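PDB 3QNK: putative lipoprotein from Bacteroides fragilis, which probably binds glycans at the outer membrane as a SusD-like lipoprotein, partnering a SusC-like transporter, although its ligand is not known. Local coordinates for residues B[43-48]-B[451-456]; B[277-282]-B[469-474]; B[302-307]-B[481-486]; B[322-327]-B[360-365]. One frame throughout, in Å; residues are numbered along the deposited sequence.

Contact 1 (B[43-48]-B[451-456]); sequences SDNSVS and EQRFYD
Asp44 and Arg453 meet in a two-pronged salt bridge that joins the loop 43-48 to the first turn of helix 453-460. The arginine presents its side, NE and one terminal nitrogen, and the carboxylate answers with one oxygen to each. Arg453 NE reaches Asp44 OD1 at 2.7 Å in a nearly straight bond (172°), and Arg453 NH2 lies 2.9 Å from Asp44 OD2. Both oxygens use their syn lone pairs, and the carboxylate and guanidinium planes are only 12° apart, so the two groups form one almost flat unit.

Van der Waals contact falls on the aliphatic root of the same arginine. Arg453 CG stands anti to the backbone N (chi1 -174°) and lies 3.5 Å from Ser43 OG, while the amide of Asn45 crosses the chain with Asn45 ND2 3.4 Å from Arg453 CB. Phe454 adds a lighter touch, Phe454 CB lying 4.4 Å from Ser43 CB.

Hydrogen bonds within the loop and to Arg444 of helix 432-446 help to hold this geometry. Ser43 OG accepts from the backbone N of Asn45, an ST turn within the type I turn 43-46, and is also bonded to Glu40 O; the Asn45 amide is held by Arg444 and Glu40.

All the touching residues are buried, so the paired charges probably neutralise each other within the protein, with the carboxylate fixing the rotation of the guanidinium as well as its position.

Contact 2 (B[277-282]-B[469-474]); sequences TQELID and TLHGVR
Glu279 reaches from the first turn of helix 278-283 to His471 on strand 469-475 and grips that residue twice. Glu279 OE2 accepts from the ring nitrogen His471 ND1 at 2.6 Å, on the syn side, with the donor's hydrogen almost in line and the oxygen close to the imidazole plane. The other oxygen, Glu279 OE1, takes the backbone N of His471 at 2.9 Å through its syn lone pair. One carboxylate thus fixes both the main chain and the ring, whose plane is turned 33° from its own. The chain of Glu279 bends at chi2 (84°), which turns CD back toward the strand.

Beside this grip, Gln278 N donates to His471 O at 2.9 Å from above the carbonyl plane, and Gln278 CB rests 3.8 Å from Gly472 N. Gln278 OE1, bonded to Tyr359, also comes to 3.5 Å from Val473 CG1.

Packing is looser toward Thr469, which is partly exposed and whose CB points away from the helix; Thr277 CG2 touches Leu470 CB at 4.1 Å. Glu279 itself is only partly buried although it makes the two short bonds.

Thr277 is the N-cap, its OG1 accepting from Leu280 N. The arrangement is a capped helix start set nearly perpendicular (80°) to an outermost strand of a three-stranded antiparallel sheet, tied to it by a His-carboxylate hydrogen bond and two bonds to the backbone of His471.

Contact 3 (B[302-307]-B[481-486]); sequences QVFDIN and FKVTKT
Phe304 lies against Phe481 where two antiparallel strands pair, and its side chain makes contact from the first carbon outward. Phe304 CB sits over one face of the Phe481 ring, displaced toward the rim, 3.5 Å from Phe481 CZ; this is a CH-pi contact, with CB 3.8 Å from the ring centroid. Phe304 CG follows at 4.0 Å from the same Phe481 CZ. On one flank of the ring Phe304 CD2 approaches Phe481 CE2 at 3.7 Å, and beyond it Phe304 CE2 meets Val483 CG2 at 4.0 Å. The two phenyl planes are 25° apart but offset enough that little of one ring lies over the other, their centroids 5.3 Å from each other. In Phe481 the first torsion (chi1 69°) sets CG between the backbone N and the carbonyl carbon, and the ring it carries has Phe304 CB over one face.

The backbones form a single hydrogen-bonded bridge: Phe304 N donates to Phe481 O at 2.9 Å, and Phe481 N returns a bond to Phe304 O. Strand 304-305 thereby adds a short edge to the antiparallel sheet in which 480-488 is the central strand and 469-475 the other margin. Tyr295 meets the Phe304 ring edge-to-face, and Phe475 packs against the ring of Phe481.

Away from the aromatic pair, Val303 CG2 touches the aliphatic part of Lys482, and Lys482 CG lies 3.6 Å from Gln302 O.

Contact 4 (B[322-327]-B[360-365]); sequences NIVFHG and NVWKWI
Val324 and Asn360 pair across a two-stranded antiparallel sheet, each backbone N bonded to the other's carbonyl oxygen: Val324 N to Asn360 O at 2.9 Å and Asn360 N to Val324 O at 3.0 Å. Their side chains share one face, CB to CB. Next along, Ile323 and Val361 form the non-hydrogen-bonded pair, and beyond it Trp362 N donates to Asn322 O at 2.8 Å from above the carbonyl plane.

Side chains pack beside the backbone bonds. Val324 CG2, anti to its own carbonyl carbon, is directed at the other strand, where it meets Val361 O at 3.5 Å and Trp362 CB at 3.9 Å. Ile323 O lies at the edge of the Trp362 indole, near its plane. Lys363 runs beside Asn322, pointing the same way.

Several outer residues position this shell. Arg343 bonds both Val324 O and Asn360 OD1, Gly272 O takes the other end of the Asn360 amide, and a cation-pi contact from Arg225 meets the Trp362 ring. Asn322, at the end of helix 317-322, gives ND2 to Arg318 O, which leaves OD1 turned to the lysine. A type II' turn from Trp362 to Ile365, closed by Ile365 N on Trp362 O, turns the chain at the end of the strand pair.

The last torsion of Lys363, chi4 (55°), lets Lys363 NZ donate a hydrogen bond to Asn322 OD1 at 2.9 Å, tilted 17° from the plane of the amide carbonyl.

How the contacts relate
Contacts 2 and 3 share the three-stranded sheet, their centres about 10 Å apart: Leu470 O and Thr486 N lie 2.7 Å apart, and Gly472 O and Thr484 N 2.8 Å, both probable hydrogen bonds. Contact 1 adjoins contact 2 through Thr277, whose OG1 is 2.8 Å from Asp44 O, so the loop near the N-terminus meets the capped helix. Contact 4 touches contact 2 at its helix, Ile281 CD1 to Ile323 CD1 at 3.9 Å, and contact 3 at the loop after strand 304-305, Ile306 CD1 to His326 CD2 at 3.6 Å, but stays about 7 Å from contact 1 at the nearest atoms. Contact 1 joins the N-terminal and C-terminal parts of the chain.

Contact 1 (B[43-48]-B[451-456])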
# COMPACT_ATOMS: atom_id res chain seq x y z
N SER B 43 -12.99 -20.12 0.25
CA SER B 43 -14.03 -20.88 -0.43
C SER B 43 -13.89 -22.38 -0.15
O SER B 43 -12.83 -22.85 0.26
CB SER B 43 -13.98 -20.63 -1.95
OG SER B 43 -13.09 -21.52 -2.59
N ASP B 44 -14.95 -23.15 -0.45
CA ASP B 44 -14.98 -24.59 -0.19
C ASP B 44 -14.03 -25.40 -1.12
O ASP B 44 -13.95 -26.62 -0.98
CB ASP B 44 -16.41 -25.11 -0.29
CG ASP B 44 -17.09 -24.93 -1.63
OD1 ASP B 44 -16.70 -23.98 -2.38
OD2 ASP B 44 -18.04 -25.69 -1.92
N ASN B 45 -13.27 -24.71 -2.03
CA ASN B 45 -12.32 -25.39 -2.92
C ASN B 45 -10.96 -25.60 -2.29
O ASN B 45 -10.20 -26.46 -2.76
CB ASN B 45 -12.13 -24.61 -4.22
CG ASN B 45 -13.22 -24.83 -5.21
OD1 ASN B 45 -14.17 -25.59 -5.00
ND2 ASN B 45 -13.13 -24.14 -6.32
N SER B 46 -10.61 -24.79 -1.26
CA SER B 46 -9.28 -24.86 -0.70
C SER B 46 -9.21 -24.53 0.77
O SER B 46 -9.93 -23.64 1.23
CB SER B 46 -8.35 -23.91 -1.46
OG SER B 46 -7.02 -23.93 -0.98
N VAL B 47 -8.29 -25.22 1.48
CA VAL B 47 -7.85 -24.96 2.85
C VAL B 47 -6.34 -24.68 2.70
O VAL B 47 -5.59 -25.59 2.34
CB VAL B 47 -8.15 -26.09 3.88
CG1 VAL B 47 -7.53 -25.78 5.24
CG2 VAL B 47 -9.66 -26.36 4.01
N SER B 48 -5.92 -23.42 2.89
CA SER B 48 -4.51 -23.01 2.72
C SER B 48 -3.53 -23.81 3.59
O SER B 48 -3.81 -24.09 4.76
CB SER B 48 -4.34 -21.53 3.04
OG SER B 48 -3.02 -21.05 2.84
N GLU B 451 -9.87 -18.17 -9.32
CA GLU B 451 -10.41 -17.04 -8.55
C GLU B 451 -11.90 -16.75 -8.86
O GLU B 451 -12.30 -15.58 -8.89
CB GLU B 451 -9.54 -15.76 -8.76
CG GLU B 451 -9.35 -14.97 -7.48
CD GLU B 451 -8.63 -13.63 -7.53
OE1 GLU B 451 -7.61 -13.51 -8.28
OE2 GLU B 451 -9.04 -12.72 -6.77
N GLN B 452 -12.73 -17.80 -9.01
CA GLN B 452 -14.15 -17.58 -9.29
C GLN B 452 -15.08 -18.14 -8.23
O GLN B 452 -16.13 -17.56 -7.99
CB GLN B 452 -14.53 -18.19 -10.65
CG GLN B 452 -14.13 -17.37 -11.86
CD GLN B 452 -15.22 -17.36 -12.89
OE1 GLN B 452 -16.42 -17.11 -12.61
NE2 GLN B 452 -14.79 -17.51 -14.12
N ARG B 453 -14.72 -19.26 -7.61
CA ARG B 453 -15.55 -19.97 -6.64
C ARG B 453 -16.11 -19.06 -5.56
O ARG B 453 -17.29 -19.18 -5.21
CB ARG B 453 -14.75 -21.12 -5.99
CG ARG B 453 -15.57 -22.02 -5.06
CD ARG B 453 -16.78 -22.55 -5.78
NE ARG B 453 -17.56 -23.41 -4.91
CZ ARG B 453 -18.65 -24.05 -5.30
NH1 ARG B 453 -19.11 -23.91 -6.54
NH2 ARG B 453 -19.28 -24.85 -4.46
N PHE B 454 -15.29 -18.17 -5.03
CA PHE B 454 -15.70 -17.31 -3.95
C PHE B 454 -16.86 -16.41 -4.41
O PHE B 454 -17.82 -16.23 -3.68
CB PHE B 454 -14.46 -16.51 -3.48
CG PHE B 454 -14.75 -15.44 -2.48
CD1 PHE B 454 -15.34 -14.23 -2.87
CD2 PHE B 454 -14.49 -15.64 -1.13
CE1 PHE B 454 -15.67 -13.27 -1.94
CE2 PHE B 454 -14.88 -14.70 -0.19
CZ PHE B 454 -15.46 -13.52 -0.59
N TYR B 455 -16.78 -15.88 -5.64
CA TYR B 455 -17.81 -15.00 -6.20
C TYR B 455 -18.99 -15.80 -6.73
O TYR B 455 -20.10 -15.28 -6.75
CB TYR B 455 -17.19 -14.10 -7.28
CG TYR B 455 -16.00 -13.32 -6.77
CD1 TYR B 455 -16.17 -12.23 -5.91
CD2 TYR B 455 -14.71 -13.68 -7.12
CE1 TYR B 455 -15.08 -11.54 -5.39
CE2 TYR B 455 -13.60 -12.99 -6.63
CZ TYR B 455 -13.79 -11.92 -5.76
OH TYR B 455 -12.69 -11.25 -5.33
N ASP B 456 -18.78 -17.07 -7.08
CA ASP B 456 -19.88 -17.93 -7.49
C ASP B 456 -20.77 -18.26 -6.26
O ASP B 456 -21.99 -18.07 -6.31
CB ASP B 456 -19.34 -19.19 -8.16
CG ASP B 456 -18.83 -18.99 -9.59
OD1 ASP B 456 -19.16 -17.94 -10.21
OD2 ASP B 456 -18.13 -19.90 -10.09

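Contact 2 (B[277-282]-B[469-474])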
# COMPACT_ATOMS: atom_id res chain seq x y z
N THR B 277 -9.74 -29.38 -1.31
CA THR B 277 -10.47 -30.11 -0.27
C THR B 277 -10.97 -31.45 -0.75
O THR B 277 -11.12 -31.70 -1.95
CB THR B 277 -11.69 -29.30 0.14
OG1 THR B 277 -12.37 -28.95 -1.07
CG2 THR B 277 -11.35 -28.06 0.92
N GLN B 278 -11.33 -32.30 0.19
CA GLN B 278 -11.91 -33.57 -0.17
C GLN B 278 -13.27 -33.31 -0.85
O GLN B 278 -13.63 -34.03 -1.79
CB GLN B 278 -12.01 -34.47 1.07
CG GLN B 278 -12.28 -35.93 0.75
CD GLN B 278 -11.37 -36.43 -0.34
OE1 GLN B 278 -10.15 -36.21 -0.31
NE2 GLN B 278 -11.97 -37.03 -1.35
N GLU B 279 -13.96 -32.22 -0.48
CA GLU B 279 -15.26 -31.82 -1.07
C GLU B 279 -15.12 -31.50 -2.56
O GLU B 279 -16.01 -31.85 -3.34
CB GLU B 279 -15.85 -30.62 -0.33
CG GLU B 279 -16.48 -31.02 0.99
CD GLU B 279 -15.58 -31.15 2.20
OE1 GLU B 279 -14.36 -30.88 2.08
OE2 GLU B 279 -16.10 -31.54 3.27
N LEU B 280 -14.01 -30.86 -2.94
CA LEU B 280 -13.74 -30.60 -4.34
C LEU B 280 -13.33 -31.89 -5.05
O LEU B 280 -13.80 -32.13 -6.16
CB LEU B 280 -12.67 -29.52 -4.54
CG LEU B 280 -12.23 -29.26 -5.98
CD1 LEU B 280 -13.40 -28.76 -6.88
CD2 LEU B 280 -11.06 -28.33 -6.01
N ILE B 281 -12.47 -32.71 -4.41
CA ILE B 281 -12.02 -33.95 -5.03
C ILE B 281 -13.24 -34.83 -5.33
O ILE B 281 -13.34 -35.39 -6.43
CB ILE B 281 -10.93 -34.65 -4.14
CG1 ILE B 281 -9.52 -34.17 -4.50
CG2 ILE B 281 -10.96 -36.17 -4.30
CD1 ILE B 281 -9.20 -32.79 -4.30
N ASP B 282 -14.20 -34.87 -4.39
CA ASP B 282 -15.44 -35.65 -4.51
C ASP B 282 -16.31 -35.21 -5.68
O ASP B 282 -17.07 -36.02 -6.19
CB ASP B 282 -16.25 -35.55 -3.21
CG ASP B 282 -15.75 -36.42 -2.04
OD1 ASP B 282 -14.89 -37.31 -2.28
OD2 ASP B 282 -16.24 -36.23 -0.90
N THR B 469 -17.76 -27.57 7.68
CA THR B 469 -16.63 -28.39 8.01
C THR B 469 -16.12 -28.99 6.72
O THR B 469 -16.87 -29.67 6.01
CB THR B 469 -16.98 -29.43 9.07
OG1 THR B 469 -17.35 -28.74 10.25
CG2 THR B 469 -15.81 -30.35 9.38
N LEU B 470 -14.85 -28.68 6.39
CA LEU B 470 -14.17 -29.14 5.19
C LEU B 470 -13.22 -30.25 5.58
O LEU B 470 -12.79 -30.34 6.73
CB LEU B 470 -13.47 -28.00 4.45
CG LEU B 470 -14.37 -26.83 4.04
CD1 LEU B 470 -13.54 -25.72 3.53
CD2 LEU B 470 -15.40 -27.24 2.97
N HIS B 471 -12.93 -31.13 4.62
CA HIS B 471 -12.15 -32.33 4.85
C HIS B 471 -10.94 -32.45 3.93
O HIS B 471 -10.75 -31.66 3.00
CB HIS B 471 -13.08 -33.54 4.67
CG HIS B 471 -14.22 -33.55 5.64
ND1 HIS B 471 -15.42 -32.90 5.36
CD2 HIS B 471 -14.28 -34.04 6.90
CE1 HIS B 471 -16.17 -33.06 6.43
NE2 HIS B 471 -15.52 -33.73 7.39
N GLY B 472 -10.13 -33.46 4.23
CA GLY B 472 -8.94 -33.82 3.47
C GLY B 472 -8.54 -35.25 3.76
O GLY B 472 -9.33 -36.00 4.33
N VAL B 473 -7.35 -35.65 3.36
CA VAL B 473 -6.86 -37.00 3.63
C VAL B 473 -5.51 -36.92 4.38
O VAL B 473 -4.82 -35.90 4.33
CB VAL B 473 -6.79 -37.96 2.41
CG1 VAL B 473 -8.17 -38.17 1.80
CG2 VAL B 473 -5.77 -37.50 1.36
N ARG B 474 -5.16 -38.00 5.09
CA ARG B 474 -3.94 -38.18 5.85
C ARG B 474 -3.51 -39.61 5.63
O ARG B 474 -4.33 -40.50 5.80
CB ARG B 474 -4.25 -37.89 7.32
CG ARG B 474 -3.15 -38.11 8.29
CD ARG B 474 -3.69 -37.81 9.68
NE ARG B 474 -3.98 -39.04 10.42
CZ ARG B 474 -4.96 -39.18 11.31
NH1 ARG B 474 -5.77 -38.17 11.59
NH2 ARG B 474 -5.13 -40.34 11.93

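Contact 3 (B[302-307]-B[481-486])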
# COMPACT_ATOMS: atom_id res chain seq x y z
N GLN B 302 -12.01 -44.84 9.74
CA GLN B 302 -12.02 -45.70 8.56
C GLN B 302 -10.74 -45.61 7.78
O GLN B 302 -10.34 -44.49 7.42
CB GLN B 302 -13.19 -45.34 7.63
CG GLN B 302 -13.25 -46.30 6.46
CD GLN B 302 -14.60 -46.57 5.86
OE1 GLN B 302 -15.56 -45.77 5.90
NE2 GLN B 302 -14.64 -47.71 5.20
N VAL B 303 -10.13 -46.77 7.46
CA VAL B 303 -8.90 -46.77 6.69
C VAL B 303 -9.19 -47.28 5.28
O VAL B 303 -9.85 -48.32 5.11
CB VAL B 303 -7.78 -47.57 7.38
CG1 VAL B 303 -6.50 -47.54 6.57
CG2 VAL B 303 -7.52 -47.04 8.80
N PHE B 304 -8.74 -46.53 4.28
CA PHE B 304 -8.86 -46.88 2.88
C PHE B 304 -7.52 -47.18 2.27
O PHE B 304 -6.52 -46.62 2.69
CB PHE B 304 -9.49 -45.76 2.09
CG PHE B 304 -10.79 -45.28 2.67
CD1 PHE B 304 -12.00 -45.88 2.30
CD2 PHE B 304 -10.82 -44.22 3.58
CE1 PHE B 304 -13.21 -45.42 2.82
CE2 PHE B 304 -12.02 -43.75 4.08
CZ PHE B 304 -13.21 -44.35 3.69
N ASP B 305 -7.50 -48.07 1.26
CA ASP B 305 -6.31 -48.40 0.50
C ASP B 305 -6.48 -47.79 -0.87
O ASP B 305 -7.46 -48.09 -1.56
CB ASP B 305 -6.09 -49.92 0.41
CG ASP B 305 -4.74 -50.31 -0.17
OD1 ASP B 305 -4.53 -50.08 -1.39
OD2 ASP B 305 -3.90 -50.85 0.60
N ILE B 306 -5.54 -46.93 -1.25
CA ILE B 306 -5.52 -46.17 -2.50
C ILE B 306 -5.71 -47.09 -3.73
O ILE B 306 -6.18 -46.65 -4.77
CB ILE B 306 -4.18 -45.38 -2.53
CG1 ILE B 306 -4.37 -44.02 -3.15
CG2 ILE B 306 -2.97 -46.15 -3.11
CD1 ILE B 306 -3.12 -43.13 -3.04
N ASN B 307 -5.37 -48.38 -3.59
CA ASN B 307 -5.45 -49.37 -4.65
C ASN B 307 -6.70 -50.23 -4.57
O ASN B 307 -7.19 -50.61 -5.63
CB ASN B 307 -4.18 -50.23 -4.68
CG ASN B 307 -2.92 -49.43 -5.03
OD1 ASN B 307 -1.90 -49.48 -4.33
ND2 ASN B 307 -2.97 -48.62 -6.11
N PHE B 481 -4.85 -44.35 3.81
CA PHE B 481 -5.24 -43.05 4.33
C PHE B 481 -6.56 -43.10 5.09
O PHE B 481 -7.33 -44.06 4.95
CB PHE B 481 -5.35 -42.03 3.17
CG PHE B 481 -6.49 -42.28 2.22
CD1 PHE B 481 -6.34 -43.15 1.14
CD2 PHE B 481 -7.71 -41.66 2.40
CE1 PHE B 481 -7.42 -43.41 0.28
CE2 PHE B 481 -8.79 -41.91 1.54
CZ PHE B 481 -8.63 -42.78 0.48
N LYS B 482 -6.79 -42.05 5.90
CA LYS B 482 -7.97 -41.71 6.69
C LYS B 482 -8.48 -40.35 6.17
O LYS B 482 -7.67 -39.54 5.71
CB LYS B 482 -7.63 -41.63 8.19
CG LYS B 482 -7.41 -42.95 8.93
CD LYS B 482 -6.77 -42.66 10.29
CE LYS B 482 -6.72 -43.81 11.28
NZ LYS B 482 -7.15 -43.39 12.65
N VAL B 483 -9.81 -40.09 6.26
CA VAL B 483 -10.40 -38.78 5.89
C VAL B 483 -10.35 -37.92 7.14
O VAL B 483 -10.69 -38.37 8.23
CB VAL B 483 -11.83 -38.89 5.27
CG1 VAL B 483 -12.40 -37.51 4.93
CG2 VAL B 483 -11.80 -39.80 4.04
N THR B 484 -9.88 -36.69 7.01
CA THR B 484 -9.72 -35.74 8.13
C THR B 484 -10.58 -34.51 8.01
O THR B 484 -10.96 -34.16 6.89
CB THR B 484 -8.24 -35.26 8.14
OG1 THR B 484 -7.93 -34.58 6.90
CG2 THR B 484 -7.26 -36.40 8.38
N LYS B 485 -10.82 -33.79 9.12
CA LYS B 485 -11.45 -32.47 9.15
C LYS B 485 -10.30 -31.49 8.89
O LYS B 485 -9.25 -31.63 9.52
CB LYS B 485 -12.15 -32.19 10.49
CG LYS B 485 -13.52 -32.82 10.63
CD LYS B 485 -14.02 -32.72 12.06
CE LYS B 485 -15.53 -32.80 12.24
NZ LYS B 485 -16.05 -34.20 12.36
N THR B 486 -10.43 -30.57 7.93
CA THR B 486 -9.31 -29.66 7.62
C THR B 486 -9.59 -28.23 8.06
O THR B 486 -8.64 -27.46 8.23
CB THR B 486 -8.95 -29.71 6.13
OG1 THR B 486 -10.16 -29.58 5.38
CG2 THR B 486 -8.22 -31.00 5.73

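Contact 4 (B[322-327]-B[360-365])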
# COMPACT_ATOMS: atom_id res chain seq x y z
N ASN B 322 -5.93 -30.63 -12.52
CA ASN B 322 -6.01 -29.69 -11.41
C ASN B 322 -5.38 -30.14 -10.09
O ASN B 322 -4.96 -29.29 -9.29
CB ASN B 322 -7.49 -29.42 -11.09
CG ASN B 322 -8.19 -28.47 -11.99
OD1 ASN B 322 -8.42 -27.33 -11.61
ND2 ASN B 322 -8.65 -28.94 -13.15
N ILE B 323 -5.44 -31.46 -9.79
CA ILE B 323 -5.05 -31.97 -8.49
C ILE B 323 -3.72 -32.71 -8.47
O ILE B 323 -3.53 -33.65 -9.24
CB ILE B 323 -6.21 -32.87 -7.93
CG1 ILE B 323 -7.62 -32.19 -7.99
CG2 ILE B 323 -5.93 -33.42 -6.55
CD1 ILE B 323 -7.76 -30.75 -7.36
N VAL B 324 -2.84 -32.29 -7.54
CA VAL B 324 -1.58 -32.95 -7.18
C VAL B 324 -1.94 -33.75 -5.92
O VAL B 324 -2.31 -33.15 -4.89
CB VAL B 324 -0.39 -31.96 -6.97
CG1 VAL B 324 0.87 -32.69 -6.51
CG2 VAL B 324 -0.11 -31.14 -8.22
N PHE B 325 -1.91 -35.10 -6.02
CA PHE B 325 -2.29 -36.02 -4.94
C PHE B 325 -1.16 -37.06 -4.64
O PHE B 325 -0.14 -37.09 -5.32
CB PHE B 325 -3.61 -36.74 -5.29
CG PHE B 325 -3.56 -37.35 -6.67
CD1 PHE B 325 -2.97 -38.60 -6.88
CD2 PHE B 325 -4.08 -36.68 -7.78
CE1 PHE B 325 -2.87 -39.13 -8.15
CE2 PHE B 325 -3.98 -37.22 -9.05
CZ PHE B 325 -3.36 -38.43 -9.23
N HIS B 326 -1.33 -37.86 -3.58
CA HIS B 326 -0.37 -38.88 -3.20
C HIS B 326 -0.12 -39.77 -4.38
O HIS B 326 -1.05 -40.38 -4.91
CB HIS B 326 -0.89 -39.68 -2.01
CG HIS B 326 0.07 -40.72 -1.52
ND1 HIS B 326 1.20 -40.38 -0.79
CD2 HIS B 326 0.04 -42.07 -1.65
CE1 HIS B 326 1.81 -41.51 -0.50
NE2 HIS B 326 1.15 -42.56 -0.99
N GLY B 327 1.12 -39.80 -4.84
CA GLY B 327 1.52 -40.62 -5.98
C GLY B 327 1.60 -39.90 -7.31
O GLY B 327 1.96 -40.53 -8.30
N ASN B 360 -2.52 -30.50 -3.49
CA ASN B 360 -1.97 -29.23 -3.96
C ASN B 360 -2.55 -28.96 -5.32
O ASN B 360 -3.01 -29.90 -5.98
CB ASN B 360 -0.43 -29.23 -4.03
CG ASN B 360 0.24 -29.24 -2.70
OD1 ASN B 360 0.57 -30.29 -2.17
ND2 ASN B 360 0.49 -28.07 -2.14
N VAL B 361 -2.55 -27.69 -5.75
CA VAL B 361 -3.06 -27.32 -7.07
C VAL B 361 -2.01 -27.70 -8.20
O VAL B 361 -0.79 -27.73 -7.95
CB VAL B 361 -3.43 -25.82 -7.10
CG1 VAL B 361 -2.18 -24.94 -7.00
CG2 VAL B 361 -4.21 -25.46 -8.36
N TRP B 362 -2.51 -28.03 -9.40
CA TRP B 362 -1.70 -28.19 -10.63
C TRP B 362 -2.06 -26.96 -11.57
O TRP B 362 -1.53 -25.85 -11.38
CB TRP B 362 -1.93 -29.56 -11.32
CG TRP B 362 -0.86 -29.90 -12.30
CD1 TRP B 362 -0.18 -29.03 -13.10
CD2 TRP B 362 -0.31 -31.20 -12.56
NE1 TRP B 362 0.77 -29.71 -13.85
CE2 TRP B 362 0.70 -31.05 -13.54
CE3 TRP B 362 -0.51 -32.48 -11.99
CZ2 TRP B 362 1.47 -32.13 -14.00
CZ3 TRP B 362 0.22 -33.55 -12.47
CH2 TRP B 362 1.19 -33.38 -13.48
N LYS B 363 -3.02 -27.18 -12.52
CA LYS B 363 -3.56 -26.21 -13.46
C LYS B 363 -2.50 -25.25 -14.06
O LYS B 363 -1.73 -25.66 -14.92
CB LYS B 363 -4.71 -25.40 -12.81
CG LYS B 363 -5.98 -25.42 -13.65
CD LYS B 363 -6.79 -24.19 -13.41
CE LYS B 363 -8.16 -24.27 -14.04
NZ LYS B 363 -8.99 -25.44 -13.67
N TRP B 364 -2.44 -24.01 -13.55
CA TRP B 364 -1.53 -22.98 -14.03
C TRP B 364 -0.09 -23.15 -13.51
O TRP B 364 0.75 -22.33 -13.86
CB TRP B 364 -2.08 -21.57 -13.75
CG TRP B 364 -2.82 -21.45 -12.46
CD1 TRP B 364 -4.18 -21.53 -12.27
CD2 TRP B 364 -2.25 -21.34 -11.15
NE1 TRP B 364 -4.48 -21.44 -10.92
CE2 TRP B 364 -3.31 -21.33 -10.21
CE3 TRP B 364 -0.92 -21.23 -10.68
CZ2 TRP B 364 -3.10 -21.18 -8.84
CZ3 TRP B 364 -0.71 -21.09 -9.32
CH2 TRP B 364 -1.79 -21.06 -8.42
N ILE B 365 0.22 -24.21 -12.72
CA ILE B 365 1.61 -24.49 -12.35
C ILE B 365 2.12 -25.45 -13.44
O ILE B 365 1.59 -26.55 -13.58
CB ILE B 365 1.86 -25.01 -10.92
CG1 ILE B 365 1.38 -23.98 -9.88
CG2 ILE B 365 3.37 -25.29 -10.72
CD1 ILE B 365 1.34 -24.48 -8.44